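PDB 4KRI: phospholethanolamine N-methyltransferase 2 from Haemonchus contortus, which probably catalyses S-adenosylmethionine-dependent methylation of phosphomonomethylethanolamine in the nematode pathway to phosphocholine. Local coordinates for residues 137-142 and 158-163; 69-74 and 102-107; 362-367 and 427-432. All coordinates share one frame; numbering follows the deposited sequence.

Contact 1: 137-142 and 158-163; sequences QFYAVN and IWTLMK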
# COMPACT_ATOMS: atom_id res chain seq x y z
N GLN A 137 12.97 -4.07 -9.51
CA GLN A 137 11.52 -3.92 -9.61
C GLN A 137 10.93 -4.00 -8.20
O GLN A 137 11.31 -4.87 -7.41
CB GLN A 137 10.92 -5.01 -10.49
CG GLN A 137 9.39 -5.04 -10.51
CD GLN A 137 8.85 -6.14 -11.40
OE1 GLN A 137 9.22 -6.24 -12.58
NE2 GLN A 137 7.97 -6.97 -10.86
N PHE A 138 10.01 -3.10 -7.89
CA PHE A 138 9.41 -3.05 -6.57
C PHE A 138 8.38 -4.17 -6.34
O PHE A 138 7.56 -4.46 -7.22
CB PHE A 138 8.74 -1.68 -6.36
CG PHE A 138 8.01 -1.57 -5.05
CD1 PHE A 138 8.71 -1.28 -3.88
CD2 PHE A 138 6.64 -1.76 -4.99
CE1 PHE A 138 8.04 -1.18 -2.67
CE2 PHE A 138 5.97 -1.66 -3.78
CZ PHE A 138 6.67 -1.37 -2.63
N TYR A 139 8.43 -4.80 -5.16
CA TYR A 139 7.39 -5.74 -4.76
C TYR A 139 6.61 -5.26 -3.53
O TYR A 139 5.38 -5.18 -3.57
CB TYR A 139 7.94 -7.15 -4.54
CG TYR A 139 6.86 -8.14 -4.19
CD1 TYR A 139 6.03 -8.67 -5.17
CD2 TYR A 139 6.65 -8.54 -2.88
CE1 TYR A 139 5.02 -9.57 -4.85
CE2 TYR A 139 5.65 -9.44 -2.55
CZ TYR A 139 4.85 -9.95 -3.53
OH TYR A 139 3.86 -10.85 -3.18
N ALA A 140 7.30 -4.98 -2.43
CA ALA A 140 6.62 -4.53 -1.22
C ALA A 140 7.55 -3.88 -0.22
O ALA A 140 8.76 -4.06 -0.27
CB ALA A 140 5.88 -5.69 -0.55
N VAL A 141 6.96 -3.10 0.68
CA VAL A 141 7.64 -2.71 1.91
C VAL A 141 6.75 -3.18 3.04
O VAL A 141 5.57 -2.84 3.10
CB VAL A 141 7.78 -1.19 2.05
CG1 VAL A 141 8.64 -0.86 3.29
CG2 VAL A 141 8.40 -0.58 0.80
N ASN A 142 7.31 -3.97 3.94
CA ASN A 142 6.59 -4.42 5.12
C ASN A 142 7.21 -3.88 6.38
O ASN A 142 8.37 -3.44 6.38
CB ASN A 142 6.60 -5.95 5.21
CG ASN A 142 5.69 -6.60 4.20
OD1 ASN A 142 4.46 -6.64 4.37
ND2 ASN A 142 6.29 -7.17 3.15
N ILE A 158 11.09 -3.74 5.88
CA ILE A 158 11.64 -4.78 5.02
C ILE A 158 11.23 -4.46 3.60
O ILE A 158 10.03 -4.40 3.30
CB ILE A 158 11.06 -6.15 5.35
CG1 ILE A 158 11.31 -6.49 6.83
CG2 ILE A 158 11.68 -7.23 4.45
CD1 ILE A 158 10.46 -7.65 7.32
N TRP A 159 12.19 -4.24 2.71
CA TRP A 159 11.87 -4.09 1.29
C TRP A 159 12.02 -5.43 0.61
O TRP A 159 12.98 -6.15 0.86
CB TRP A 159 12.83 -3.10 0.61
CG TRP A 159 12.58 -1.65 0.90
CD1 TRP A 159 11.94 -0.75 0.09
CD2 TRP A 159 12.99 -0.93 2.06
NE1 TRP A 159 11.93 0.49 0.69
CE2 TRP A 159 12.56 0.41 1.90
CE3 TRP A 159 13.69 -1.28 3.23
CZ2 TRP A 159 12.80 1.39 2.87
CZ3 TRP A 159 13.92 -0.31 4.18
CH2 TRP A 159 13.47 1.01 4.00
N THR A 160 11.09 -5.75 -0.27
CA THR A 160 11.23 -6.92 -1.14
C THR A 160 11.34 -6.37 -2.55
O THR A 160 10.41 -5.74 -3.03
CB THR A 160 9.97 -7.82 -1.07
OG1 THR A 160 9.81 -8.33 0.27
CG2 THR A 160 10.12 -9.01 -2.01
N LEU A 161 12.48 -6.62 -3.21
CA LEU A 161 12.74 -6.09 -4.56
C LEU A 161 13.29 -7.21 -5.43
O LEU A 161 13.86 -8.17 -4.92
CB LEU A 161 13.79 -4.97 -4.47
CG LEU A 161 13.53 -3.83 -3.49
CD1 LEU A 161 14.78 -2.97 -3.31
CD2 LEU A 161 12.37 -2.97 -3.97
N MET A 162 13.11 -7.10 -6.75
CA MET A 162 13.60 -8.14 -7.65
C MET A 162 14.45 -7.53 -8.75
O MET A 162 14.08 -6.50 -9.32
CB MET A 162 12.40 -8.88 -8.27
CG MET A 162 12.76 -10.06 -9.16
SD MET A 162 11.36 -11.18 -9.47
CE MET A 162 10.05 -10.30 -8.59
N LYS A 163 15.59 -8.15 -9.06
CA LYS A 163 16.45 -7.66 -10.13
C LYS A 163 15.81 -7.94 -11.49
O LYS A 163 15.43 -9.07 -11.76
CB LYS A 163 17.80 -8.35 -10.09
CG LYS A 163 18.78 -7.83 -11.14
CD LYS A 163 20.09 -8.61 -11.13
CE LYS A 163 21.01 -8.12 -12.24
NZ LYS A 163 22.36 -8.75 -12.20
O HOH W 1 8.69 -6.59 2.04
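The carbonyl oxygen of Thr160 accepts two backbone N-H groups, those of Tyr139 and Ala140. Ala140 N sits on a lone pair of Thr160 O, 3.3 Å away, and its N-H points almost straight at the acceptor. Tyr139 N is nearer to Thr160 O, at 3.1 Å, but its bond is bent to 138° at the hydrogen. Thr160 N answers with a bond to Ala140 O, and reciprocal bonds join Gln137 with Met162 and Asn142 with Ile158 beyond the fork.

The extra residue brings Tyr139 and Ala140 both opposite Thr160. With CG anti to its backbone N (chi1 -177°), Tyr139 runs side by side with Thr160, and Tyr139 CD2 lies 3.6 Å from Thr160 CG2; Tyr139 OH bonds to Glu284 N. Thr160 holds OG1 beside its backbone N (chi1 -63°), hydrogen-bonded to a bridging water 2.7 Å away. The same water accepts from Asn142 ND2 and donates to Ile158 O, so it ties both strands together through polar groups of buried residues. Helix 5-18 packs onto Thr160 and Met162 through Val17, and onto Ile158 through Leu10.

The face of Phe138, Val141, Trp159 and Leu161 is largely apolar. Val141 sits over one face of the indole, CG2 3.6 Å from Trp159 CD1 on the five-membered ring. Leu161 CD2 reaches Phe138 CD1 at 4.0 Å. Helix 114-124 covers this face: Thr119 OG1 binds Trp159 NE1, and Phe122 meets the Trp159 ring edge-to-face.

Strand 156-166 thus lies antiparallel between strands 132-143 and 98-105, an order consistent with the antiparallel end of a class I methyltransferase sheet, with a classic beta bulge here set into strand 132-143.

Contact 2: 69-74 and 102-107; sequences VNQALD and LRQDLS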
# COMPACT_ATOMS: atom_id res chain seq x y z
N VAL A 69 19.74 -8.66 3.30
CA VAL A 69 20.59 -7.64 3.89
C VAL A 69 19.91 -7.16 5.15
O VAL A 69 18.81 -6.60 5.10
CB VAL A 69 20.81 -6.46 2.92
CG1 VAL A 69 21.71 -5.39 3.55
CG2 VAL A 69 21.43 -6.95 1.63
N ASN A 70 20.55 -7.38 6.29
CA ASN A 70 19.87 -7.18 7.56
C ASN A 70 20.63 -6.21 8.48
O ASN A 70 21.70 -6.53 8.99
CB ASN A 70 19.69 -8.53 8.26
CG ASN A 70 18.83 -8.43 9.50
OD1 ASN A 70 17.93 -7.60 9.57
ND2 ASN A 70 19.10 -9.28 10.48
N GLN A 71 20.06 -5.01 8.66
CA GLN A 71 20.64 -3.99 9.54
C GLN A 71 22.08 -3.65 9.18
O GLN A 71 22.93 -3.51 10.06
CB GLN A 71 20.54 -4.41 11.01
CG GLN A 71 19.11 -4.56 11.51
CD GLN A 71 18.42 -3.23 11.88
OE1 GLN A 71 18.41 -2.25 11.10
NE2 GLN A 71 17.83 -3.20 13.08
N ALA A 72 22.34 -3.49 7.89
CA ALA A 72 23.71 -3.31 7.41
C ALA A 72 23.95 -1.94 6.80
O ALA A 72 25.08 -1.61 6.41
CB ALA A 72 24.04 -4.40 6.40
N LEU A 73 22.90 -1.12 6.71
CA LEU A 73 22.97 0.10 5.91
C LEU A 73 22.87 1.40 6.70
O LEU A 73 22.44 2.41 6.15
CB LEU A 73 21.88 0.10 4.84
CG LEU A 73 21.91 -1.05 3.84
CD1 LEU A 73 21.00 -0.74 2.66
CD2 LEU A 73 23.33 -1.32 3.38
N ASP A 74 23.27 1.39 7.98
CA ASP A 74 23.21 2.61 8.80
C ASP A 74 23.95 3.78 8.14
O ASP A 74 23.47 4.91 8.14
CB ASP A 74 23.83 2.36 10.18
CG ASP A 74 23.09 1.31 10.98
OD1 ASP A 74 22.00 0.88 10.53
OD2 ASP A 74 23.59 0.92 12.05
N LEU A 102 15.63 -6.56 2.07
CA LEU A 102 16.45 -5.59 2.77
C LEU A 102 15.71 -5.12 4.01
O LEU A 102 14.62 -4.56 3.91
CB LEU A 102 16.77 -4.40 1.86
CG LEU A 102 17.34 -3.16 2.56
CD1 LEU A 102 18.74 -3.41 3.01
CD2 LEU A 102 17.28 -1.95 1.64
N ARG A 103 16.30 -5.36 5.18
CA ARG A 103 15.70 -4.94 6.43
C ARG A 103 16.54 -3.81 7.00
O ARG A 103 17.74 -3.97 7.23
CB ARG A 103 15.66 -6.11 7.42
CG ARG A 103 14.95 -5.84 8.77
CD ARG A 103 15.82 -5.04 9.75
NE ARG A 103 15.25 -5.01 11.09
CZ ARG A 103 15.52 -5.89 12.05
NH1 ARG A 103 16.37 -6.89 11.83
NH2 ARG A 103 14.94 -5.77 13.23
N GLN A 104 15.91 -2.67 7.25
CA GLN A 104 16.60 -1.56 7.88
C GLN A 104 15.63 -0.82 8.78
O GLN A 104 14.54 -0.44 8.35
CB GLN A 104 17.16 -0.62 6.81
CG GLN A 104 17.97 0.55 7.37
CD GLN A 104 19.26 0.10 8.02
OE1 GLN A 104 19.93 -0.82 7.54
NE2 GLN A 104 19.62 0.75 9.12
N ASP A 105 16.04 -0.62 10.04
CA ASP A 105 15.24 0.14 11.00
C ASP A 105 15.39 1.64 10.74
O ASP A 105 16.52 2.15 10.72
CB ASP A 105 15.69 -0.20 12.42
CG ASP A 105 14.88 0.50 13.49
OD1 ASP A 105 13.76 0.98 13.20
OD2 ASP A 105 15.36 0.55 14.63
N LEU A 106 14.28 2.34 10.54
CA LEU A 106 14.32 3.78 10.29
C LEU A 106 13.78 4.60 11.48
O LEU A 106 13.52 5.79 11.34
CB LEU A 106 13.56 4.13 9.00
CG LEU A 106 14.11 3.54 7.69
CD1 LEU A 106 13.28 4.04 6.51
CD2 LEU A 106 15.56 3.91 7.49
N SER A 107 13.63 3.96 12.64
CA SER A 107 13.06 4.65 13.80
C SER A 107 13.98 5.73 14.37
O SER A 107 13.52 6.65 15.04
CB SER A 107 12.66 3.65 14.89
OG SER A 107 13.79 3.07 15.51
O HOH W 2 20.18 -3.13 5.97
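Val69 and Asn70 pair in parallel with Leu102 and Arg103, joining neighbouring strands of an N-terminal sheet whose parallel order resembles a Rossmann-type methyltransferase fold; the chain then leaves the sheet in loops at the C-terminal ends of both strands.

The backbone bonds are Arg103 N to Val69 O and Gln71 N to Arg103 O. Apolar packing lies on the face of Val69 and Leu102, where Leu102 CD1 touches both Val69 CG1 (3.6 Å) and Leu73 CD1 (3.5 Å).

Arg103, on the face shared with Asn70, is engaged at an edge and over one face of its guanidinium. Asn70 OD1 receives NH1 of Arg103 at 2.8 Å, on a lone pair and in the guanidinium plane, the amide and guanidinium being 9° apart. A bend at chi2 (-80°) brings Gln71 CD over the guanidinium, where the amide stacks with its plane tilted 16° and NE2 above the centre. Asp156 forms a salt bridge with Arg103 NE and Ser2 a hydrogen bond with NH2, which would help fix the rotation of the group.

Side-chain amides also fasten the loop. Gln71 OE1 accepts from Asp105 N at 3.1 Å, from above the amide plane. Gln104 OE1 takes Leu73 N at 3.1 Å as well as a water that itself accepts from Ala72 N. At the far end of the same amide, Gln104 NE2 donates to Asp74 OD1 over 2.8 Å, with carboxylate and amide planes almost perpendicular.

Contact 3: 362-367 and 427-432; sequences TGFIDI and FAAVKP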
# COMPACT_ATOMS: atom_id res chain seq x y z
N THR A 362 -16.87 -14.70 -9.28
CA THR A 362 -15.83 -14.97 -8.29
C THR A 362 -16.27 -16.02 -7.26
O THR A 362 -15.46 -16.77 -6.71
CB THR A 362 -15.47 -13.68 -7.55
OG1 THR A 362 -15.06 -12.69 -8.50
CG2 THR A 362 -14.33 -13.93 -6.58
N GLY A 363 -17.57 -16.07 -6.99
CA GLY A 363 -18.09 -17.08 -6.09
C GLY A 363 -18.68 -16.53 -4.80
O GLY A 363 -19.03 -17.30 -3.90
N PHE A 364 -18.78 -15.21 -4.71
CA PHE A 364 -19.41 -14.57 -3.55
C PHE A 364 -20.91 -14.85 -3.50
O PHE A 364 -21.55 -15.00 -4.54
CB PHE A 364 -19.17 -13.06 -3.59
CG PHE A 364 -17.77 -12.66 -3.24
CD1 PHE A 364 -17.32 -12.75 -1.93
CD2 PHE A 364 -16.89 -12.19 -4.21
CE1 PHE A 364 -16.03 -12.39 -1.60
CE2 PHE A 364 -15.60 -11.82 -3.88
CZ PHE A 364 -15.18 -11.92 -2.58
N ILE A 365 -21.45 -14.92 -2.29
CA ILE A 365 -22.89 -15.07 -2.08
C ILE A 365 -23.41 -13.90 -1.24
O ILE A 365 -22.62 -13.06 -0.81
CB ILE A 365 -23.25 -16.41 -1.39
CG1 ILE A 365 -22.51 -16.53 -0.05
CG2 ILE A 365 -22.89 -17.58 -2.27
CD1 ILE A 365 -23.05 -17.64 0.87
N ASP A 366 -24.72 -13.85 -1.00
CA ASP A 366 -25.32 -12.77 -0.21
C ASP A 366 -24.85 -11.39 -0.67
O ASP A 366 -24.43 -10.56 0.14
CB ASP A 366 -25.00 -12.94 1.28
CG ASP A 366 -25.54 -14.23 1.85
OD1 ASP A 366 -26.47 -14.80 1.25
OD2 ASP A 366 -25.03 -14.67 2.90
N ILE A 367 -24.92 -11.16 -1.98
CA ILE A 367 -24.44 -9.90 -2.56
C ILE A 367 -25.42 -8.75 -2.33
O ILE A 367 -26.61 -8.86 -2.65
CB ILE A 367 -24.18 -10.06 -4.07
CG1 ILE A 367 -23.02 -11.04 -4.29
CG2 ILE A 367 -23.91 -8.71 -4.72
CD1 ILE A 367 -22.92 -11.58 -5.73
N PHE A 427 -20.87 -2.00 -2.29
CA PHE A 427 -20.94 -3.43 -2.57
C PHE A 427 -20.54 -4.19 -1.31
O PHE A 427 -19.55 -3.85 -0.66
CB PHE A 427 -20.00 -3.79 -3.73
CG PHE A 427 -19.59 -5.23 -3.76
CD1 PHE A 427 -20.49 -6.22 -4.15
CD2 PHE A 427 -18.30 -5.60 -3.42
CE1 PHE A 427 -20.10 -7.56 -4.17
CE2 PHE A 427 -17.91 -6.94 -3.43
CZ PHE A 427 -18.81 -7.92 -3.81
N ALA A 428 -21.31 -5.21 -0.95
CA ALA A 428 -20.90 -6.13 0.11
C ALA A 428 -21.27 -7.55 -0.28
O ALA A 428 -22.19 -7.75 -1.06
CB ALA A 428 -21.56 -5.76 1.43
N ALA A 429 -20.54 -8.53 0.24
CA ALA A 429 -20.83 -9.93 -0.04
C ALA A 429 -20.06 -10.82 0.91
O ALA A 429 -19.17 -10.35 1.64
CB ALA A 429 -20.48 -10.29 -1.49
N VAL A 430 -20.41 -12.09 0.92
CA VAL A 430 -19.76 -13.04 1.81
C VAL A 430 -19.16 -14.24 1.05
O VAL A 430 -19.66 -14.63 -0.01
CB VAL A 430 -20.71 -13.50 2.97
CG1 VAL A 430 -21.48 -12.33 3.53
CG2 VAL A 430 -21.69 -14.52 2.49
N LYS A 431 -18.08 -14.79 1.60
CA LYS A 431 -17.48 -16.00 1.05
C LYS A 431 -18.24 -17.17 1.65
O LYS A 431 -18.45 -17.21 2.85
CB LYS A 431 -16.01 -16.08 1.44
CG LYS A 431 -15.30 -17.34 0.95
CD LYS A 431 -13.79 -17.20 1.11
CE LYS A 431 -13.05 -18.47 0.69
NZ LYS A 431 -11.57 -18.21 0.79
N PRO A 432 -18.67 -18.13 0.80
CA PRO A 432 -19.52 -19.20 1.33
C PRO A 432 -18.88 -20.01 2.44
O PRO A 432 -17.65 -20.14 2.44
CB PRO A 432 -19.77 -20.11 0.11
CG PRO A 432 -19.06 -19.46 -1.07
CD PRO A 432 -18.74 -18.04 -0.67
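Ile365 and Val430 exchange two almost straight backbone bonds, Ile365 N to Val430 O at 2.9 Å and Val430 N to Ile365 O at 3.0 Å, making one antiparallel hydrogen-bonded pair. Their side chains cross over it tightly, with Ile365 CG1 only 3.3 Å from Val430 CG2. Both of these carbons occupy the crowded position between backbone N and carbonyl carbon (chi1 57° for Ile365 CG1), which turns them toward each other. Asp366 OD2 also touches Val430 CG2, at 3.4 Å.

Around this pair carbon mostly meets carbon. Ala429 CB packs against Phe364 CB, 3.7 Å away, and also meets Ile367 CG1. The Phe364 ring turns its edge to the Val430 carbonyl, while Ile367 CG2 approaches the edge of the Phe427 ring at CE1, 4.0 Å away. Pro432 CD rests 3.3 Å from Gly363 O.

Further out, helix 352-362 ends in a Schellman motif with Gly363 as its C-prime residue at positive phi, and this turn delivers Phe364 and Ile365 to the strand. The chain then corners at Asp366. Tyr313 of helix 305-315 meets Phe364 edge-to-face, and Phe309 packs against the Phe427 ring. Lys431, its CB directed away from 362-367, extends NZ to Tyr313 O, Leu316 O and Asn288. Strand 422-430 lies antiparallel between 320-329 and 367-371, consistent with the antiparallel end of a class I methyltransferase sheet.

With no side-chain hydrogen bond or salt bridge across it, this join of the lead-in to 367-371 rests on backbone bonds and apolar packing.

In the fold
Contacts 1 and 2 share a sheet in the N-terminal region: strand 98-105 of contact 2 lies beside strand 156-166 of contact 1, and Trp159 N comes 2.7 Å from Leu102 O, a probable hydrogen bond. Both are buried, and helices 5-18 and 114-124 pack on both. Contact 3, partly exposed, lies in the C-terminal half, its centre about 32 Å from that of contact 1. Strands 156-166 and 422-430 occupy similar antiparallel places in what appear to be two methyltransferase-like folds, but contact 3 pairs a loop with its strand. Contact 1 combines a bulge with a bridging water, contact 2 relies on amides and an arginine, and contact 3 is largely apolar.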